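Local coordinates for protein beta-xylanase (Caldicellulosiruptor kristjanssonii, PDB 7NWN) that probably binds plant cell-wall polysaccharide through a calcium-bearing family 9 carbohydrate-binding module of a hyperthermostable, multimodular xylanase-glucuronoyl esterase, at residues Leu81-Ser86 with Asn118-Lys123; Asn158-Gly163 with Ile200-Arg205; Glu165-Glu170 with Val178-Met183. One frame throughout, in Å; residues are numbered along the deposited sequence.

Contact 1 (Leu81-Ser86 with Asn118-Lys123)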
ATOM      1  N   LEU A  81     -12.332   0.912  15.504  1.00 40.01           N
ATOM      2  CA  LEU A  81     -11.368   1.842  14.940  1.00 38.98           C
ATOM      3  C   LEU A  81     -10.987   2.871  15.989  1.00 41.61           C
ATOM      4  O   LEU A  81     -11.841   3.508  16.594  1.00 43.96           O
ATOM      5  CB  LEU A  81     -11.939   2.529  13.696  1.00 33.86           C
ATOM      6  CG  LEU A  81     -12.379   1.548  12.602  1.00 37.76           C
ATOM      7  CD1 LEU A  81     -12.897   2.312  11.385  1.00 37.31           C
ATOM      8  CD2 LEU A  81     -11.224   0.601  12.236  1.00 34.40           C
ATOM      9  N   ASN A  82      -9.680   3.061  16.151  1.00 37.71           N
ATOM     10  CA  ASN A  82      -9.180   4.011  17.126  1.00 39.12           C
ATOM     11  C   ASN A  82      -7.992   4.782  16.537  1.00 35.06           C
ATOM     12  O   ASN A  82      -7.096   4.192  15.958  1.00 35.73           O
ATOM     13  CB  ASN A  82      -8.777   3.259  18.400  1.00 37.17           C
ATOM     14  CG  ASN A  82      -8.497   4.278  19.478  1.00 45.74           C
ATOM     15  OD1 ASN A  82      -7.454   4.964  19.453  1.00 45.97           O
ATOM     16  ND2 ASN A  82      -9.464   4.444  20.376  1.00 42.84           N
ATOM     17  N   SER A  83      -8.021   6.086  16.673  1.00 34.16           N
ATOM     18  CA  SER A  83      -6.939   6.949  16.261  1.00 38.85           C
ATOM     19  C   SER A  83      -6.737   8.029  17.327  1.00 36.97           C
ATOM     20  O   SER A  83      -6.256   9.109  16.984  1.00 41.02           O
ATOM     21  CB  SER A  83      -7.215   7.618  14.921  1.00 41.48           C
ATOM     22  OG  SER A  83      -8.502   8.224  14.863  1.00 40.90           O
ATOM     23  N   ALA A  84      -7.033   7.716  18.600  1.00 40.09           N
ATOM     24  CA  ALA A  84      -6.835   8.710  19.664  1.00 44.52           C
ATOM     25  C   ALA A  84      -5.349   8.914  20.049  1.00 42.61           C
ATOM     26  O   ALA A  84      -4.988  10.011  20.432  1.00 47.43           O
ATOM     27  CB  ALA A  84      -7.736   8.419  20.846  1.00 42.53           C
ATOM     28  N   ASN A  85      -4.459   7.916  19.865  1.00 41.32           N
ATOM     29  CA  ASN A  85      -3.032   8.062  20.187  1.00 41.76           C
ATOM     30  C   ASN A  85      -2.384   9.100  19.275  1.00 45.25           C
ATOM     31  O   ASN A  85      -2.661   9.098  18.088  1.00 52.44           O
ATOM     32  CB  ASN A  85      -2.292   6.725  20.040  1.00 42.98           C
ATOM     33  CG  ASN A  85      -0.986   6.648  20.815  1.00 44.97           C
ATOM     34  OD1 ASN A  85      -0.067   7.445  20.603  1.00 43.63           O
ATOM     35  ND2 ASN A  85      -0.893   5.681  21.706  1.00 39.90           N
ATOM     36  N   SER A  86      -1.493   9.967  19.788  1.00 43.94           N
ATOM     37  CA  SER A  86      -0.865  10.963  18.918  1.00 43.85           C
ATOM     38  C   SER A  86       0.295  10.370  18.104  1.00 42.16           C
ATOM     39  O   SER A  86       0.792  11.010  17.182  1.00 46.97           O
ATOM     40  CB  SER A  86      -0.404  12.163  19.698  1.00 51.88           C
ATOM     41  OG  SER A  86       0.557  11.719  20.637  1.00 61.12           O
ATOM     42  N   ASN A 118      -4.260   6.723   8.054  1.00 30.92           N
ATOM     43  CA  ASN A 118      -5.221   6.116   8.968  1.00 33.96           C
ATOM     44  C   ASN A 118      -6.629   6.073   8.346  1.00 35.35           C
ATOM     45  O   ASN A 118      -6.848   6.608   7.264  1.00 33.58           O
ATOM     46  CB  ASN A 118      -5.161   6.803  10.337  1.00 30.11           C
ATOM     47  CG  ASN A 118      -5.856   8.150  10.429  1.00 34.50           C
ATOM     48  OD1 ASN A 118      -6.563   8.586   9.527  1.00 33.69           O
ATOM     49  ND2 ASN A 118      -5.696   8.817  11.567  1.00 34.59           N
ATOM     50  N   TYR A 119      -7.608   5.484   9.069  1.00 35.91           N
ATOM     51  CA  TYR A 119      -8.931   5.239   8.504  1.00 34.48           C
ATOM     52  C   TYR A 119      -9.659   6.569   8.288  1.00 33.19           C
ATOM     53  O   TYR A 119     -10.591   6.555   7.515  1.00 35.32           O
ATOM     54  CB  TYR A 119      -9.771   4.288   9.385  1.00 37.08           C
ATOM     55  CG  TYR A 119      -9.993   4.823  10.774  1.00 33.08           C
ATOM     56  CD1 TYR A 119      -9.037   4.641  11.772  1.00 34.28           C
ATOM     57  CD2 TYR A 119     -11.077   5.636  11.059  1.00 32.90           C
ATOM     58  CE1 TYR A 119      -9.205   5.186  13.041  1.00 38.87           C
ATOM     59  CE2 TYR A 119     -11.272   6.164  12.334  1.00 34.59           C
ATOM     60  CZ  TYR A 119     -10.328   5.953  13.330  1.00 44.10           C
ATOM     61  OH  TYR A 119     -10.463   6.525  14.579  1.00 40.34           O
ATOM     62  N   ASN A 120      -9.234   7.687   8.933  1.00 31.09           N
ATOM     63  CA  ASN A 120      -9.797   9.028   8.702  1.00 30.52           C
ATOM     64  C   ASN A 120      -9.059   9.785   7.586  1.00 28.16           C
ATOM     65  O   ASN A 120      -9.265  11.003   7.416  1.00 30.52           O
ATOM     66  CB  ASN A 120      -9.799   9.903   9.964  1.00 30.99           C
ATOM     67  CG  ASN A 120     -10.855   9.425  10.930  1.00 44.13           C
ATOM     68  OD1 ASN A 120     -11.907   8.941  10.503  1.00 42.74           O
ATOM     69  ND2 ASN A 120     -10.538   9.462  12.211  1.00 45.98           N
ATOM     70  N   ASN A 121      -8.169   9.066   6.893  1.00 27.37           N
ATOM     71  CA  ASN A 121      -7.432   9.621   5.754  1.00 31.93           C
ATOM     72  C   ASN A 121      -6.320  10.595   6.147  1.00 36.37           C
ATOM     73  O   ASN A 121      -5.855  11.375   5.281  1.00 30.08           O
ATOM     74  CB  ASN A 121      -8.328  10.344   4.748  1.00 29.04           C
ATOM     75  CG  ASN A 121      -7.685  10.321   3.364  1.00 28.46           C
ATOM     76  OD1 ASN A 121      -7.087   9.316   2.986  1.00 27.65           O
ATOM     77  ND2 ASN A 121      -7.856  11.398   2.606  1.00 29.88           N
ATOM     78  N   PHE A 122      -5.873  10.507   7.418  1.00 36.08           N
ATOM     79  CA  PHE A 122      -4.751  11.322   7.902  1.00 34.56           C
ATOM     80  C   PHE A 122      -3.455  10.628   7.479  1.00 31.68           C
ATOM     81  O   PHE A 122      -3.195   9.478   7.851  1.00 31.27           O
ATOM     82  CB  PHE A 122      -4.818  11.471   9.436  1.00 37.82           C
ATOM     83  CG  PHE A 122      -3.606  12.146  10.034  1.00 50.12           C
ATOM     84  CD1 PHE A 122      -3.336  13.481   9.769  1.00 48.16           C
ATOM     85  CD2 PHE A 122      -2.715  11.441  10.846  1.00 56.24           C
ATOM     86  CE1 PHE A 122      -2.205  14.105  10.283  1.00 53.90           C
ATOM     87  CE2 PHE A 122      -1.596  12.072  11.383  1.00 59.29           C
ATOM     88  CZ  PHE A 122      -1.338  13.400  11.082  1.00 49.82           C
ATOM     89  N   LYS A 123      -2.648  11.337   6.706  1.00 31.99           N
ATOM     90  CA  LYS A 123      -1.430  10.770   6.148  1.00 33.70           C
ATOM     91  C   LYS A 123      -0.184  11.250   6.893  1.00 32.02           C
ATOM     92  O   LYS A 123      -0.074  12.426   7.231  1.00 32.19           O
ATOM     93  CB  LYS A 123      -1.259  11.288   4.716  1.00 37.20           C
ATOM     94  CG  LYS A 123      -2.261  10.740   3.704  1.00 35.13           C
ATOM     95  CD  LYS A 123      -2.337  11.714   2.508  1.00 37.39           C
ATOM     96  CE  LYS A 123      -3.265  12.894   2.726  1.00 40.94           C
ATOM     97  NZ  LYS A 123      -4.712  12.497   2.834  1.00 41.57           N
TER
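Tyr119 carries this contact, its ring packed against Leu81 and its hydroxyl bonded to Ser83. Leu81 CB sits over the centre of one ring face, 3.8 Å from the centroid of the Tyr119 ring and 9° off its normal, a CH-pi contact. The leucine then runs back over the same ring, Leu81 CD1 lying 3.8 Å from Tyr119 CD2, so that leucine and tyrosine run antiparallel along each other. At the far end of the ring, Tyr119 OH and Ser83 OG share a short hydrogen bond of 2.6 Å in which either oxygen could be the donor. The phenol starts from a tight torsion, with CG of Tyr119 between its backbone N and carbonyl carbon (chi1 60°), and from there it reaches across to the 81-86 loop. Ser83 CB also touches the amide of Asn118.

Segment 118-123 is the connection of a beta hairpin between strands 112-118 and 123-125: a type I turn from Asn118 to Asn121, closed by Asn121 N to Asn118 O at 2.8 Å. Asn118 braces this turn with its side chain. Asn118 OD1 accepts Phe122 N at 2.9 Å from above the carbonyl plane, takes a weak bond from Asn120 N, and leaves ND2 to reach Gln91. On the facing loop an Asx turn does similar work, Asn82 OD1 accepting Ala84 N at 2.9 Å just beyond the serine. The backbone of Asn82 is hydrogen-bonded to Asp92, a ligand of the calcium ion that Asp78, Val80 and Ala171 also bind, which ties the 81-86 loop to the metal site. Leu139 and Tyr144, from two adjacent strands of the four-stranded sheet, touch both Leu81 and Tyr119.

Contact 2 (Asn158-Gly163 with Ile200-Arg205)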
ATOM      1  N   ASN A 158       7.062  -2.364 -18.553  1.00 42.41           N
ATOM      2  CA  ASN A 158       6.847  -3.781 -18.297  1.00 47.98           C
ATOM      3  C   ASN A 158       8.164  -4.422 -17.893  1.00 47.80           C
ATOM      4  O   ASN A 158       9.158  -4.174 -18.555  1.00 45.63           O
ATOM      5  CB  ASN A 158       6.376  -4.502 -19.550  1.00 49.41           C
ATOM      6  CG  ASN A 158       4.951  -4.148 -19.921  1.00 55.14           C
ATOM      7  OD1 ASN A 158       4.067  -4.101 -19.062  1.00 46.95           O
ATOM      8  ND2 ASN A 158       4.722  -3.950 -21.212  1.00 46.73           N
ATOM      9  N   GLY A 159       8.146  -5.205 -16.814  1.00 51.11           N
ATOM     10  CA  GLY A 159       9.324  -5.883 -16.311  1.00 47.95           C
ATOM     11  C   GLY A 159      10.059  -5.110 -15.213  1.00 47.69           C
ATOM     12  O   GLY A 159      10.857  -5.715 -14.519  1.00 49.45           O
ATOM     13  N   THR A 160       9.785  -3.807 -15.027  1.00 45.06           N
ATOM     14  CA  THR A 160      10.265  -3.094 -13.849  1.00 42.73           C
ATOM     15  C   THR A 160      10.034  -3.903 -12.575  1.00 44.15           C
ATOM     16  O   THR A 160       8.973  -4.525 -12.404  1.00 43.33           O
ATOM     17  CB  THR A 160       9.619  -1.722 -13.674  1.00 49.73           C
ATOM     18  OG1 THR A 160       9.981  -1.013 -14.852  1.00 47.30           O
ATOM     19  CG2 THR A 160      10.110  -0.956 -12.452  1.00 41.98           C
ATOM     20  N   ILE A 161      11.065  -3.941 -11.704  1.00 46.94           N
ATOM     21  CA  ILE A 161      10.914  -4.563 -10.393  1.00 45.02           C
ATOM     22  C   ILE A 161      11.167  -3.490  -9.351  1.00 44.21           C
ATOM     23  O   ILE A 161      12.142  -2.735  -9.476  1.00 43.74           O
ATOM     24  CB  ILE A 161      11.790  -5.812 -10.170  1.00 51.21           C
ATOM     25  CG1 ILE A 161      11.464  -6.901 -11.190  1.00 56.79           C
ATOM     26  CG2 ILE A 161      11.647  -6.359  -8.752  1.00 43.92           C
ATOM     27  CD1 ILE A 161      12.424  -8.064 -11.175  1.00 61.05           C
ATOM     28  N   MET A 162      10.259  -3.433  -8.351  1.00 41.56           N
ATOM     29  CA  MET A 162      10.479  -2.578  -7.189  1.00 40.84           C
ATOM     30  C   MET A 162      10.388  -3.411  -5.905  1.00 37.33           C
ATOM     31  O   MET A 162       9.787  -4.483  -5.888  1.00 38.35           O
ATOM     32  CB  MET A 162       9.495  -1.405  -7.153  1.00 41.76           C
ATOM     33  CG  MET A 162       9.693  -0.473  -8.329  1.00 44.75           C
ATOM     34  SD  MET A 162       8.489   0.890  -8.462  1.00 47.09           S
ATOM     35  CE  MET A 162       7.019  -0.014  -8.902  1.00 48.61           C
ATOM     36  N   GLY A 163      11.055  -2.933  -4.847  1.00 39.64           N
ATOM     37  CA  GLY A 163      10.771  -3.489  -3.537  1.00 37.24           C
ATOM     38  C   GLY A 163       9.483  -2.850  -2.993  1.00 36.77           C
ATOM     39  O   GLY A 163       9.237  -1.658  -3.202  1.00 35.79           O
ATOM     40  N   ILE A 200       7.553  -6.356  -6.235  1.00 41.28           N
ATOM     41  CA  ILE A 200       6.497  -6.268  -7.214  1.00 40.23           C
ATOM     42  C   ILE A 200       7.169  -6.172  -8.584  1.00 37.03           C
ATOM     43  O   ILE A 200       8.152  -5.454  -8.759  1.00 42.06           O
ATOM     44  CB  ILE A 200       5.586  -5.042  -6.925  1.00 38.01           C
ATOM     45  CG1 ILE A 200       6.353  -3.714  -6.913  1.00 40.09           C
ATOM     46  CG2 ILE A 200       4.834  -5.295  -5.622  1.00 35.88           C
ATOM     47  CD1 ILE A 200       5.490  -2.446  -6.739  1.00 43.73           C
ATOM     48  N   LYS A 201       6.567  -6.858  -9.551  1.00 40.93           N
ATOM     49  CA  LYS A 201       7.020  -6.742 -10.932  1.00 49.05           C
ATOM     50  C   LYS A 201       5.832  -6.281 -11.779  1.00 34.63           C
ATOM     51  O   LYS A 201       4.751  -6.890 -11.700  1.00 38.60           O
ATOM     52  CB  LYS A 201       7.579  -8.094 -11.402  1.00 45.19           C
ATOM     53  CG  LYS A 201       8.089  -8.124 -12.851  1.00 49.87           C
ATOM     54  CD  LYS A 201       8.963  -9.330 -13.114  1.00 56.02           C
ATOM     55  CE  LYS A 201       9.704  -9.301 -14.428  1.00 58.27           C
ATOM     56  NZ  LYS A 201       9.651 -10.676 -14.965  1.00 71.27           N
ATOM     57  N   LEU A 202       6.050  -5.181 -12.506  1.00 40.01           N
ATOM     58  CA  LEU A 202       5.048  -4.510 -13.336  1.00 39.51           C
ATOM     59  C   LEU A 202       4.950  -5.238 -14.672  1.00 47.77           C
ATOM     60  O   LEU A 202       5.988  -5.497 -15.302  1.00 49.91           O
ATOM     61  CB  LEU A 202       5.494  -3.065 -13.564  1.00 40.68           C
ATOM     62  CG  LEU A 202       5.821  -2.300 -12.286  1.00 39.63           C
ATOM     63  CD1 LEU A 202       5.934  -0.809 -12.550  1.00 39.12           C
ATOM     64  CD2 LEU A 202       4.807  -2.612 -11.213  1.00 38.75           C
ATOM     65  N   LYS A 203       3.717  -5.600 -15.050  1.00 43.58           N
ATOM     66  CA  LYS A 203       3.426  -6.182 -16.363  1.00 44.30           C
ATOM     67  C   LYS A 203       2.140  -5.576 -16.975  1.00 49.19           C
ATOM     68  O   LYS A 203       1.410  -4.793 -16.334  1.00 41.50           O
ATOM     69  CB  LYS A 203       3.249  -7.684 -16.139  1.00 44.15           C
ATOM     70  CG  LYS A 203       1.989  -8.080 -15.365  1.00 49.71           C
ATOM     71  CD  LYS A 203       1.777  -9.577 -15.366  1.00 65.49           C
ATOM     72  CE  LYS A 203       0.439 -10.070 -14.866  1.00 67.11           C
ATOM     73  NZ  LYS A 203      -0.668  -9.320 -15.496  1.00 74.17           N
ATOM     74  N   GLY A 204       1.898  -5.904 -18.259  1.00 50.31           N
ATOM     75  CA  GLY A 204       0.590  -5.829 -18.905  1.00 48.91           C
ATOM     76  C   GLY A 204       0.351  -4.527 -19.667  1.00 43.02           C
ATOM     77  O   GLY A 204      -0.775  -4.243 -20.059  1.00 50.19           O
ATOM     78  N   ARG A 205       1.370  -3.669 -19.801  1.00 40.32           N
ATOM     79  CA  ARG A 205       1.113  -2.441 -20.530  1.00 49.37           C
ATOM     80  C   ARG A 205       1.226  -2.751 -22.023  1.00 54.16           C
ATOM     81  O   ARG A 205       2.236  -3.304 -22.439  1.00 53.91           O
ATOM     82  CB  ARG A 205       2.172  -1.386 -20.220  1.00 38.94           C
ATOM     83  CG  ARG A 205       1.795  -0.034 -20.793  1.00 38.96           C
ATOM     84  CD  ARG A 205       2.983   0.860 -20.615  1.00 41.55           C
ATOM     85  NE  ARG A 205       2.607   2.202 -20.952  1.00 53.83           N
ATOM     86  CZ  ARG A 205       2.742   2.724 -22.165  1.00 70.57           C
ATOM     87  NH1 ARG A 205       3.256   1.993 -23.146  1.00 73.32           N
ATOM     88  NH2 ARG A 205       2.365   3.971 -22.386  1.00 66.42           N
TER
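The side-chain amide of Asn158 pairs with the backbone of Arg205 through two nearly straight hydrogen bonds. Arg205 N donates to a lone pair of Asn158 OD1 at 2.8 Å, with an angle of 167° at the hydrogen. Asn158 ND2 returns a bond of 2.8 Å to Arg205 O, which lies in the amide plane and is met on a lone pair. Held at both ends, the amide is fixed against rotation and continues the pairing of the two segments beyond the backbone ladder.

Backbone bonds take over from there. Gly159 N reaches Leu202 O at 2.7 Å, and Leu202 N reaches Thr160 O at 3.0 Å. Met162 and Ile200 form an antiparallel hydrogen-bonded pair, while Ile161 and Lys201 make the non-hydrogen-bonded pair next to it. With its positive phi, Gly159 would bring any CB into collision with the carbonyl oxygen of Asn158, so only glycine fits comfortably in the loop leading into the strand.

Packing differs on the two faces. Met162, Ile200 and Leu202 form a buried apolar group: a bend at the last torsion of Met162 (chi3 -70°) brings Met162 CE to 3.6 Å from Ile200 CD1, and the same methyl stands 3.9 Å from Leu202 CD1. Thr160 runs beside Leu202. On the opposite face, the aliphatic part of Lys201 slants over Ile161, Lys201 CG lying 4.0 Å from Ile161 CG1.

Strand 198-202 is also joined in parallel to strand 22-25, through Lys201 with Ile23 and Val25, and strand 161-171 to strand 93-99, through Gly163 with Asp99. Leu63 and Trp65 of strand 58-66, in the other sheet, meet Ile200 and Leu202 respectively, while Arg205 NE makes a salt bridge to Asp67.

Contact 3 (Glu165-Glu170 with Val178-Met183)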
ATOM      1  N   GLU A 165       6.533  -3.197   0.514  1.00 40.01           N
ATOM      2  CA  GLU A 165       5.922  -3.830   1.681  1.00 37.51           C
ATOM      3  C   GLU A 165       4.567  -3.146   1.959  1.00 35.51           C
ATOM      4  O   GLU A 165       4.380  -1.989   1.598  1.00 33.62           O
ATOM      5  CB  GLU A 165       6.898  -3.780   2.885  1.00 38.73           C
ATOM      6  CG  GLU A 165       6.355  -4.280   4.241  1.00 35.91           C
ATOM      7  CD  GLU A 165       5.880  -5.725   4.338  1.00 39.37           C
ATOM      8  OE1 GLU A 165       5.253  -6.261   3.369  1.00 41.28           O
ATOM      9  OE2 GLU A 165       6.120  -6.354   5.398  1.00 42.56           O
ATOM     10  N   PHE A 166       3.663  -3.901   2.598  1.00 33.03           N
ATOM     11  CA  PHE A 166       2.357  -3.481   3.078  1.00 36.48           C
ATOM     12  C   PHE A 166       2.227  -3.910   4.553  1.00 38.11           C
ATOM     13  O   PHE A 166       2.507  -5.056   4.898  1.00 36.33           O
ATOM     14  CB  PHE A 166       1.261  -4.115   2.211  1.00 33.21           C
ATOM     15  CG  PHE A 166      -0.134  -3.718   2.619  1.00 34.30           C
ATOM     16  CD1 PHE A 166      -0.662  -2.472   2.290  1.00 34.50           C
ATOM     17  CD2 PHE A 166      -0.893  -4.583   3.408  1.00 33.74           C
ATOM     18  CE1 PHE A 166      -1.931  -2.116   2.725  1.00 36.20           C
ATOM     19  CE2 PHE A 166      -2.157  -4.216   3.844  1.00 35.81           C
ATOM     20  CZ  PHE A 166      -2.664  -2.979   3.500  1.00 35.45           C
ATOM     21  N   GLN A 167       1.751  -2.993   5.396  1.00 37.00           N
ATOM     22  CA  GLN A 167       1.500  -3.255   6.810  1.00 35.24           C
ATOM     23  C   GLN A 167       0.166  -2.621   7.258  1.00 33.87           C
ATOM     24  O   GLN A 167      -0.178  -1.511   6.862  1.00 31.94           O
ATOM     25  CB  GLN A 167       2.612  -2.615   7.646  1.00 34.34           C
ATOM     26  CG  GLN A 167       2.570  -3.056   9.112  1.00 35.86           C
ATOM     27  CD  GLN A 167       3.801  -2.530   9.820  1.00 40.52           C
ATOM     28  OE1 GLN A 167       4.949  -2.869   9.490  1.00 38.05           O
ATOM     29  NE2 GLN A 167       3.563  -1.669  10.788  1.00 35.61           N
ATOM     30  N   VAL A 168      -0.541  -3.334   8.152  1.00 33.81           N
ATOM     31  CA  VAL A 168      -1.672  -2.764   8.856  1.00 35.33           C
ATOM     32  C   VAL A 168      -1.264  -2.648  10.317  1.00 35.11           C
ATOM     33  O   VAL A 168      -0.801  -3.625  10.887  1.00 33.71           O
ATOM     34  CB  VAL A 168      -2.872  -3.711   8.732  1.00 36.27           C
ATOM     35  CG1 VAL A 168      -4.058  -3.305   9.622  1.00 36.78           C
ATOM     36  CG2 VAL A 168      -3.284  -3.876   7.270  1.00 41.09           C
ATOM     37  N   ASN A 169      -1.510  -1.491  10.907  1.00 32.64           N
ATOM     38  CA  ASN A 169      -1.447  -1.288  12.354  1.00 35.41           C
ATOM     39  C   ASN A 169      -2.869  -1.402  12.917  1.00 35.98           C
ATOM     40  O   ASN A 169      -3.771  -0.675  12.476  1.00 33.74           O
ATOM     41  CB  ASN A 169      -0.938   0.113  12.627  1.00 30.28           C
ATOM     42  CG  ASN A 169       0.457   0.296  12.035  1.00 32.20           C
ATOM     43  OD1 ASN A 169       1.318  -0.588  12.164  1.00 37.37           O
ATOM     44  ND2 ASN A 169       0.705   1.450  11.430  1.00 33.00           N
ATOM     45  N   GLU A 170      -3.051  -2.335  13.858  1.00 34.09           N
ATOM     46  CA  GLU A 170      -4.314  -2.487  14.544  1.00 38.76           C
ATOM     47  C   GLU A 170      -4.241  -1.920  15.955  1.00 39.52           C
ATOM     48  O   GLU A 170      -3.452  -2.414  16.768  1.00 40.82           O
ATOM     49  CB  GLU A 170      -4.764  -3.925  14.727  1.00 41.79           C
ATOM     50  CG  GLU A 170      -6.164  -3.828  15.392  1.00 47.91           C
ATOM     51  CD  GLU A 170      -6.544  -5.095  16.090  1.00 58.65           C
ATOM     52  OE1 GLU A 170      -5.869  -6.151  15.839  1.00 56.10           O
ATOM     53  OE2 GLU A 170      -7.492  -5.021  16.862  1.00 65.15           O
ATOM     54  N   VAL A 178      -2.025  -2.851  19.160  1.00 38.53           N
ATOM     55  CA  VAL A 178      -1.944  -4.144  19.796  1.00 37.60           C
ATOM     56  C   VAL A 178      -1.492  -5.209  18.818  1.00 42.60           C
ATOM     57  O   VAL A 178      -1.225  -6.317  19.267  1.00 42.89           O
ATOM     58  CB  VAL A 178      -3.251  -4.551  20.507  1.00 42.61           C
ATOM     59  CG1 VAL A 178      -3.600  -3.514  21.565  1.00 44.93           C
ATOM     60  CG2 VAL A 178      -4.434  -4.735  19.559  1.00 43.93           C
ATOM     61  N   ALA A 179      -1.473  -4.906  17.506  1.00 38.70           N
ATOM     62  CA  ALA A 179      -1.115  -5.916  16.518  1.00 34.19           C
ATOM     63  C   ALA A 179      -0.667  -5.249  15.216  1.00 36.53           C
ATOM     64  O   ALA A 179      -1.001  -4.097  14.969  1.00 38.96           O
ATOM     65  CB  ALA A 179      -2.238  -6.889  16.284  1.00 33.51           C
ATOM     66  N   THR A 180       0.121  -5.993  14.431  1.00 38.13           N
ATOM     67  CA  THR A 180       0.511  -5.617  13.089  1.00 35.67           C
ATOM     68  C   THR A 180       0.231  -6.787  12.185  1.00 38.87           C
ATOM     69  O   THR A 180       0.237  -7.938  12.630  1.00 37.53           O
ATOM     70  CB  THR A 180       1.976  -5.188  12.931  1.00 38.45           C
ATOM     71  OG1 THR A 180       2.798  -6.306  13.276  1.00 44.61           O
ATOM     72  CG2 THR A 180       2.328  -3.937  13.700  1.00 39.00           C
ATOM     73  N   ILE A 181      -0.077  -6.445  10.930  1.00 37.58           N
ATOM     74  CA  ILE A 181      -0.151  -7.422   9.858  1.00 36.58           C
ATOM     75  C   ILE A 181       0.800  -6.974   8.753  1.00 36.35           C
ATOM     76  O   ILE A 181       0.807  -5.793   8.400  1.00 40.57           O
ATOM     77  CB  ILE A 181      -1.588  -7.561   9.343  1.00 41.70           C
ATOM     78  CG1 ILE A 181      -2.608  -7.585  10.495  1.00 40.41           C
ATOM     79  CG2 ILE A 181      -1.698  -8.800   8.448  1.00 39.55           C
ATOM     80  CD1 ILE A 181      -4.046  -7.754  10.031  1.00 37.68           C
ATOM     81  N   ASN A 182       1.613  -7.915   8.251  1.00 35.98           N
ATOM     82  CA  ASN A 182       2.573  -7.621   7.201  1.00 36.86           C
ATOM     83  C   ASN A 182       2.403  -8.586   6.027  1.00 35.85           C
ATOM     84  O   ASN A 182       1.926  -9.705   6.212  1.00 36.82           O
ATOM     85  CB  ASN A 182       4.014  -7.656   7.688  1.00 38.47           C
ATOM     86  CG  ASN A 182       4.320  -6.429   8.504  1.00 39.16           C
ATOM     87  OD1 ASN A 182       3.908  -6.367   9.674  1.00 44.12           O
ATOM     88  ND2 ASN A 182       4.952  -5.446   7.870  1.00 37.85           N
ATOM     89  N   MET A 183       2.763  -8.109   4.828  1.00 37.40           N
ATOM     90  CA  MET A 183       2.703  -8.948   3.636  1.00 39.56           C
ATOM     91  C   MET A 183       3.976  -9.821   3.604  1.00 37.02           C
ATOM     92  O   MET A 183       3.865 -11.034   3.479  1.00 40.57           O
ATOM     93  CB  MET A 183       2.574  -8.111   2.337  1.00 32.28           C
ATOM     94  CG  MET A 183       2.459  -8.973   1.060  1.00 32.84           C
ATOM     95  SD  MET A 183       0.996  -9.983   1.091  1.00 43.18           S
ATOM     96  CE  MET A 183       1.615 -11.446   0.273  1.00 43.03           C
TER
HETATM   97  O   HOH W   1       5.799  -5.310  11.307  1.00 55.03           O
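Glu165 and Asn182 meet because the glutamate sets out with CG opposite its backbone N (chi1 174°) and then bends at chi2 (60°), which carries its carboxylate across to the asparagine amide. Asn182 ND2 donates to Glu165 OE2 at 2.9 Å, from above the carboxylate plane, and to Gln167 OE1 at 3.0 Å; both acceptors lie close to the plane of the Asn182 amide. Gln167 runs alongside Asn182, the two amide planes 63° apart, and Gln167 NE2 donates to Asn169 OD1 at 2.8 Å. Glu165 OE1 takes Phe166 N, and the carboxylate further accepts the backbone N atoms of Phe184 and Asp185. With an alanine in place of Glu165, the backbone N atoms of Phe166, Phe184 and Asp185 would probably lose their carboxylate acceptor, and Asn182 ND2 one of its two acceptors.

Between the strands, Val168 and Ile181 form an antiparallel hydrogen-bonded pair, with CB atoms 4.1 Å apart. At the far end a classic beta bulge sets Val178 and Ala179 against Glu170, whose O accepts Val178 N at 2.8 Å and Ala179 N at 3.3 Å.

This beta hairpin is flanked in its sheet by strand 93-99 beside 161-171 and by strand 50-51 beside 177-182. Towards the other sheet, Val168 packs on Ala59, and Phe166 stacks on Phe61 of strand 58-66.

How the contacts relate
From the N terminus, contact 1 comes first: the 81-86 loop, after strand 69-77 of the four-stranded sheet, meets the hairpin turn 118-123 of the mixed sheet, closing a loop that holds strands 93-99 and 112-118. It is complete before contact 2 opens at Asn158. Contact 2 closes a second loop on 200-205, and contact 3, the hairpin of 165-170 with 178-183, nests inside it. Both lie within the mixed sheet and share strand 161-171, which pairs with 198-202 near its start and with 177-182 further on; the centres of the two contacts are 24 Å apart on opposite sides of the chain's centre. Contact 1 lies nearer contact 3, about 7 Å between nearest atoms, without touching it.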